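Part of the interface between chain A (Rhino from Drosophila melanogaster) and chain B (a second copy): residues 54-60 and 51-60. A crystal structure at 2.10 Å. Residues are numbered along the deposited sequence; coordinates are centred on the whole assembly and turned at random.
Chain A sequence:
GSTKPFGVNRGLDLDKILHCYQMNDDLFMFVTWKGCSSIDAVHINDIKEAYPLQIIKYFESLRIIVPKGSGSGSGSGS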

ATOM      1  N   GLN A  54      -7.858   7.435   2.712  1.00 22.76           N
ATOM      2  CA  GLN A  54      -7.057   8.094   1.679  1.00 19.53           C
ATOM      3  C   GLN A  54      -5.711   7.393   1.540  1.00 18.23           C
ATOM      4  O   GLN A  54      -5.210   7.171   0.439  1.00 19.47           O
ATOM      5  N   ILE A  55      -5.106   7.050   2.666  1.00 15.34           N
ATOM      6  CA  ILE A  55      -3.852   6.341   2.598  1.00 18.40           C
ATOM      7  C   ILE A  55      -4.011   5.021   1.819  1.00 19.81           C
ATOM      8  O   ILE A  55      -3.239   4.740   0.891  1.00 18.95           O
ATOM      9  N   ILE A  56      -5.023   4.234   2.180  1.00 18.20           N
ATOM     10  CA  ILE A  56      -5.255   2.942   1.536  1.00 21.31           C
ATOM     11  C   ILE A  56      -5.546   3.117   0.049  1.00 19.57           C
ATOM     12  O   ILE A  56      -5.035   2.372  -0.781  1.00 18.40           O
ATOM     13  N   LYS A  57      -6.325   4.138  -0.278  1.00 19.21           N
ATOM     14  CA  LYS A  57      -6.627   4.467  -1.660  1.00 24.39           C
ATOM     15  C   LYS A  57      -5.340   4.806  -2.432  1.00 23.49           C
ATOM     16  O   LYS A  57      -5.159   4.376  -3.563  1.00 19.85           O
ATOM     17  N   TYR A  58      -4.435   5.566  -1.815  1.00 20.97           N
ATOM     18  CA  TYR A  58      -3.144   5.830  -2.447  1.00 20.63           C
ATOM     19  C   TYR A  58      -2.365   4.532  -2.744  1.00 25.37           C
ATOM     20  O   TYR A  58      -1.807   4.382  -3.827  1.00 26.03           O
ATOM     21  N   PHE A  59      -2.289   3.620  -1.775  1.00 20.05           N
ATOM     22  CA  PHE A  59      -1.604   2.349  -2.006  1.00 24.33           C
ATOM     23  C   PHE A  59      -2.276   1.520  -3.102  1.00 26.04           C
ATOM     24  O   PHE A  59      -1.597   0.843  -3.856  1.00 25.37           O
ATOM     25  N   GLU A  60      -3.606   1.557  -3.160  1.00 25.94           N
ATOM     26  CA  GLU A  60      -4.358   0.882  -4.221  1.00 29.92           C
ATOM     27  C   GLU A  60      -3.980   1.360  -5.614  1.00 30.57           C
ATOM     28  O   GLU A  60      -4.058   0.609  -6.579  1.00 33.65           O
TER
ATOM     29  N   TYR B  51     -10.958  -2.639   9.345  1.00 30.62           N
ATOM     30  CA  TYR B  51      -9.560  -2.862   9.753  1.00 28.27           C
ATOM     31  C   TYR B  51      -8.523  -1.935   9.132  1.00 25.78           C
ATOM     32  O   TYR B  51      -7.489  -2.416   8.683  1.00 27.77           O
ATOM     33  N   PRO B  52      -8.774  -0.616   9.127  1.00 26.96           N
ATOM     34  CA  PRO B  52      -7.880   0.231   8.329  1.00 31.01           C
ATOM     35  C   PRO B  52      -6.420   0.195   8.774  1.00 26.85           C
ATOM     36  O   PRO B  52      -5.550   0.107   7.911  1.00 25.02           O
ATOM     37  N   LEU B  53      -6.149   0.224  10.072  1.00 26.85           N
ATOM     38  CA  LEU B  53      -4.758   0.282  10.519  1.00 25.86           C
ATOM     39  C   LEU B  53      -4.014  -1.025  10.307  1.00 28.11           C
ATOM     40  O   LEU B  53      -2.796  -1.024  10.122  1.00 25.74           O
ATOM     41  N   GLN B  54      -4.730  -2.143  10.341  1.00 26.36           N
ATOM     42  CA  GLN B  54      -4.077  -3.416  10.065  1.00 32.31           C
ATOM     43  C   GLN B  54      -3.698  -3.518   8.589  1.00 31.40           C
ATOM     44  O   GLN B  54      -2.646  -4.048   8.249  1.00 30.51           O
ATOM     45  N   ILE B  55      -4.557  -2.997   7.723  1.00 24.71           N
ATOM     46  CA  ILE B  55      -4.300  -2.988   6.291  1.00 26.88           C
ATOM     47  C   ILE B  55      -3.139  -2.050   5.946  1.00 27.80           C
ATOM     48  O   ILE B  55      -2.284  -2.395   5.137  1.00 24.17           O
ATOM     49  N   ILE B  56      -3.122  -0.868   6.567  1.00 28.41           N
ATOM     50  CA  ILE B  56      -2.044   0.089   6.386  1.00 26.52           C
ATOM     51  C   ILE B  56      -0.720  -0.492   6.890  1.00 31.85           C
ATOM     52  O   ILE B  56       0.327  -0.318   6.253  1.00 27.04           O
ATOM     53  N   LYS B  57      -0.763  -1.212   8.007  1.00 33.81           N
ATOM     54  CA  LYS B  57       0.464  -1.797   8.538  1.00 33.22           C
ATOM     55  C   LYS B  57       0.985  -2.899   7.629  1.00 29.93           C
ATOM     56  O   LYS B  57       2.189  -3.080   7.508  1.00 27.20           O
ATOM     57  N   TYR B  58       0.078  -3.631   6.992  1.00 29.88           N
ATOM     58  CA  TYR B  58       0.478  -4.639   6.016  1.00 30.32           C
ATOM     59  C   TYR B  58       1.185  -3.998   4.836  1.00 24.88           C
ATOM     60  O   TYR B  58       2.195  -4.507   4.376  1.00 28.92           O
ATOM     61  N   PHE B  59       0.632  -2.906   4.326  1.00 24.06           N
ATOM     62  CA  PHE B  59       1.282  -2.200   3.225  1.00 30.39           C
ATOM     63  C   PHE B  59       2.659  -1.649   3.641  1.00 31.53           C
ATOM     64  O   PHE B  59       3.595  -1.673   2.852  1.00 27.75           O
ATOM     65  N   GLU B  60       2.774  -1.175   4.880  1.00 30.82           N
ATOM     66  CA  GLU B  60       4.049  -0.678   5.400  1.00 36.97           C
ATOM     67  C   GLU B  60       5.114  -1.773   5.415  1.00 37.92           C
ATOM     68  O   GLU B  60       6.291  -1.486   5.249  1.00 36.54           O
TER

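The most striking feature of this contact is the reciprocal embrace of two identical phenylalanines, each laying its CB over the ring face of its twin. CB of Phe A59 sits 3.9 Å from the centroid of the Phe B59 ring, 6° off the ring normal, and CB of Phe B59 sits 3.8 Å from the centroid of the Phe A59 ring, 10° off the normal. The planes are near parallel, inclined by 18°, yet the rings are slid so far apart, with centroids separated by 4.9 Å, that they barely overlap. Over one face of each ring therefore sits the start of the partner side chain, a CH-pi arrangement, while the rings themselves meet along CD2 of Phe A59 and CD2 of Phe B59 at 3.8 Å.

The pair illustrates a general principle of homodimers: where two copies meet about an approximate twofold, a residue can become its own partner, and its side chain must adopt a shape that fits itself. Here both phenylalanines point CA-to-CB toward the other helix, and both take chi1 in the m well, at -77° in chain A and -78° in chain B, with chi2 of -60° and -58°. The two helices run at 39° to one another, so that their N-to-C directions are closer to parallel than antiparallel, and like residues stand opposite like. The CA atoms of Phe A59 and Phe B59 are 7.5 Å apart; one turn earlier, CA of Ile A56 and CA of Ile B56 are 6.5 Å apart.

That earlier turn repeats the theme with aliphatic groups. Ile A56 and Ile B56 both start out sideways, but their m, t rotamers bring their ends nearer the partner, and CG1 of Ile A56 meets CG1 of Ile B56 at 3.8 Å. Beyond this point the chain A residue reaches on with its CD1, which lies 4.0 Å from CG2 of Ile B55 and 4.3 Å from CB of Pro B52, in the first turn of the chain B helix; CD1 of Ile A56 also lies 3.9 Å from O of Pro B52. Ile A55, also m, t and directed toward the partner, places its CG2 4.2 Å from CG1 of Ile B56. Ile A56 thus packs against Ile B55 and Ile B56, and Ile B56 against Ile A55 and Ile A56.

No hydrogen bond crosses between the stretches; the seam is held by apolar packing, with 361 Å² buried in total. No charged or amide side chain makes a contact across the seam. Lys A57 and Lys B57 are out of reach of the opposite stretch, as are Gln A54 and Gln B54, all on parts of the helices that do not face the seam. Lys A57 instead makes a long salt bridge within its own helix, its NZ 3.9 Å from OE1 of Glu A60. The CA-to-CB bonds of Glu A60 and Glu B60 point sideways, and neither residue makes a contact across the seam; OE2 of each is hydrogen-bonded elsewhere in the structure.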

ATOM      1  CB  GLN A  54      -6.822   9.589   1.992  1.00 28.32           C
ATOM      2  CG  GLN A  54      -8.014  10.556   1.883  1.00 23.22           C
ATOM      3  CD  GLN A  54      -9.012  10.437   3.028  1.00 29.31           C
ATOM      4  OE1 GLN A  54      -8.814   9.671   3.976  1.00 26.27           O
ATOM      5  NE2 GLN A  54     -10.097  11.209   2.945  1.00 31.40           N
ATOM      6  CB  ILE A  55      -3.305   6.090   4.000  1.00 17.22           C
ATOM      7  CG1 ILE A  55      -2.963   7.444   4.650  1.00 22.86           C
ATOM      8  CG2 ILE A  55      -2.074   5.205   3.916  1.00 14.66           C
ATOM      9  CD1 ILE A  55      -2.808   7.400   6.125  1.00 22.70           C
ATOM     10  CB  ILE A  56      -6.396   2.190   2.213  1.00 20.77           C
ATOM     11  CG1 ILE A  56      -5.912   1.666   3.566  1.00 18.54           C
ATOM     12  CG2 ILE A  56      -6.870   1.016   1.332  1.00 23.52           C
ATOM     13  CD1 ILE A  56      -7.005   1.186   4.436  1.00 24.00           C
ATOM     14  CB  LYS A  57      -7.625   5.632  -1.699  1.00 27.63           C
ATOM     15  CG  LYS A  57      -8.504   5.709  -2.914  1.00 29.71           C
ATOM     16  CD  LYS A  57      -9.369   4.446  -3.049  1.00 34.08           C
ATOM     17  CE  LYS A  57     -10.286   4.539  -4.284  1.00 48.72           C
ATOM     18  NZ  LYS A  57     -10.703   3.205  -4.887  1.00 44.11           N
ATOM     19  CB  TYR A  58      -2.272   6.753  -1.582  1.00 21.22           C
ATOM     20  CG  TYR A  58      -0.832   6.754  -2.052  1.00 19.68           C
ATOM     21  CD1 TYR A  58      -0.443   7.476  -3.169  1.00 21.46           C
ATOM     22  CD2 TYR A  58       0.123   6.015  -1.400  1.00 22.55           C
ATOM     23  CE1 TYR A  58       0.884   7.457  -3.617  1.00 23.33           C
ATOM     24  CE2 TYR A  58       1.442   5.988  -1.834  1.00 24.18           C
ATOM     25  CZ  TYR A  58       1.810   6.718  -2.942  1.00 23.45           C
ATOM     26  OH  TYR A  58       3.112   6.672  -3.372  1.00 32.29           O
ATOM     27  CB  PHE A  59      -1.544   1.514  -0.738  1.00 22.08           C
ATOM     28  CG  PHE A  59      -0.515   1.968   0.241  1.00 22.23           C
ATOM     29  CD1 PHE A  59       0.824   2.007  -0.115  1.00 29.29           C
ATOM     30  CD2 PHE A  59      -0.873   2.302   1.530  1.00 22.59           C
ATOM     31  CE1 PHE A  59       1.790   2.410   0.789  1.00 28.16           C
ATOM     32  CE2 PHE A  59       0.088   2.718   2.450  1.00 28.57           C
ATOM     33  CZ  PHE A  59       1.421   2.767   2.077  1.00 29.76           C
ATOM     34  CB  GLU A  60      -5.854   1.090  -4.030  1.00 28.24           C
ATOM     35  CG  GLU A  60      -6.487   0.177  -3.010  1.00 30.03           C
ATOM     36  CD  GLU A  60      -7.984   0.388  -2.940  1.00 35.47           C
ATOM     37  OE1 GLU A  60      -8.689   0.024  -3.913  1.00 42.24           O
ATOM     38  OE2 GLU A  60      -8.452   0.941  -1.924  1.00 34.13           O
TER
ATOM     39  CB  TYR B  51      -9.158  -4.312   9.435  1.00 28.47           C
ATOM     40  CG  TYR B  51     -10.080  -5.336  10.039  1.00 31.80           C
ATOM     41  CD1 TYR B  51      -9.956  -5.701  11.372  1.00 32.90           C
ATOM     42  CD2 TYR B  51     -11.074  -5.942   9.276  1.00 31.81           C
ATOM     43  CE1 TYR B  51     -10.807  -6.628  11.936  1.00 31.26           C
ATOM     44  CE2 TYR B  51     -11.922  -6.868   9.827  1.00 29.68           C
ATOM     45  CZ  TYR B  51     -11.780  -7.209  11.159  1.00 33.66           C
ATOM     46  OH  TYR B  51     -12.619  -8.147  11.714  1.00 37.04           O
ATOM     47  CB  PRO B  52      -8.476   1.647   8.497  1.00 34.89           C
ATOM     48  CG  PRO B  52      -9.333   1.567   9.717  1.00 28.11           C
ATOM     49  CD  PRO B  52      -9.805   0.164   9.838  1.00 25.93           C
ATOM     50  CB  LEU B  53      -4.661   0.689  11.991  1.00 27.40           C
ATOM     51  CG  LEU B  53      -5.033   2.124  12.361  1.00 28.67           C
ATOM     52  CD1 LEU B  53      -4.994   2.279  13.865  1.00 33.14           C
ATOM     53  CD2 LEU B  53      -4.052   3.087  11.706  1.00 32.26           C
ATOM     54  CB  GLN B  54      -4.969  -4.584  10.484  1.00 36.19           C
ATOM     55  CG  GLN B  54      -4.870  -4.894  11.958  1.00 39.17           C
ATOM     56  CD  GLN B  54      -5.758  -6.032  12.381  1.00 43.92           C
ATOM     57  OE1 GLN B  54      -5.481  -7.193  12.081  1.00 43.31           O
ATOM     58  NE2 GLN B  54      -6.810  -5.715  13.123  1.00 43.71           N
ATOM     59  CB  ILE B  55      -5.568  -2.562   5.497  1.00 27.93           C
ATOM     60  CG1 ILE B  55      -6.685  -3.581   5.727  1.00 26.30           C
ATOM     61  CG2 ILE B  55      -5.268  -2.419   4.001  1.00 24.49           C
ATOM     62  CD1 ILE B  55      -8.028  -3.172   5.190  1.00 25.39           C
ATOM     63  CB  ILE B  56      -2.358   1.417   7.104  1.00 27.45           C
ATOM     64  CG1 ILE B  56      -3.479   2.154   6.378  1.00 22.06           C
ATOM     65  CG2 ILE B  56      -1.135   2.306   7.198  1.00 22.66           C
ATOM     66  CD1 ILE B  56      -4.011   3.343   7.139  1.00 25.04           C
ATOM     67  CB  LYS B  57       0.262  -2.326   9.964  1.00 34.17           C
ATOM     68  CG  LYS B  57       1.443  -1.990  10.881  1.00 44.07           C
ATOM     69  CD  LYS B  57       1.436  -2.768  12.202  1.00 48.98           C
ATOM     70  CE  LYS B  57       0.082  -2.693  12.910  1.00 53.16           C
ATOM     71  NZ  LYS B  57      -0.301  -1.300  13.307  1.00 46.78           N
ATOM     72  CB  TYR B  58      -0.723  -5.453   5.516  1.00 29.73           C
ATOM     73  CG  TYR B  58      -0.367  -6.303   4.308  1.00 24.95           C
ATOM     74  CD1 TYR B  58       0.307  -7.502   4.456  1.00 27.69           C
ATOM     75  CD2 TYR B  58      -0.694  -5.893   3.020  1.00 26.64           C
ATOM     76  CE1 TYR B  58       0.656  -8.271   3.359  1.00 32.49           C
ATOM     77  CE2 TYR B  58      -0.349  -6.646   1.922  1.00 29.78           C
ATOM     78  CZ  TYR B  58       0.320  -7.841   2.096  1.00 34.57           C
ATOM     79  OH  TYR B  58       0.653  -8.605   1.001  1.00 33.58           O
ATOM     80  CB  PHE B  59       0.398  -1.070   2.698  1.00 24.97           C
ATOM     81  CG  PHE B  59      -0.706  -1.542   1.811  1.00 30.11           C
ATOM     82  CD1 PHE B  59      -0.418  -2.274   0.659  1.00 33.20           C
ATOM     83  CD2 PHE B  59      -2.031  -1.245   2.107  1.00 30.26           C
ATOM     84  CE1 PHE B  59      -1.437  -2.724  -0.176  1.00 36.31           C
ATOM     85  CE2 PHE B  59      -3.066  -1.679   1.269  1.00 32.40           C
ATOM     86  CZ  PHE B  59      -2.764  -2.421   0.128  1.00 34.10           C
ATOM     87  CB  GLU B  60       3.885  -0.101   6.815  1.00 35.51           C
ATOM     88  CG  GLU B  60       3.285   1.289   6.894  1.00 30.97           C
ATOM     89  CD  GLU B  60       3.134   1.775   8.341  1.00 43.16           C
ATOM     90  OE1 GLU B  60       4.174   2.035   8.996  1.00 45.09           O
ATOM     91  OE2 GLU B  60       1.981   1.894   8.831  1.00 37.62           O
TER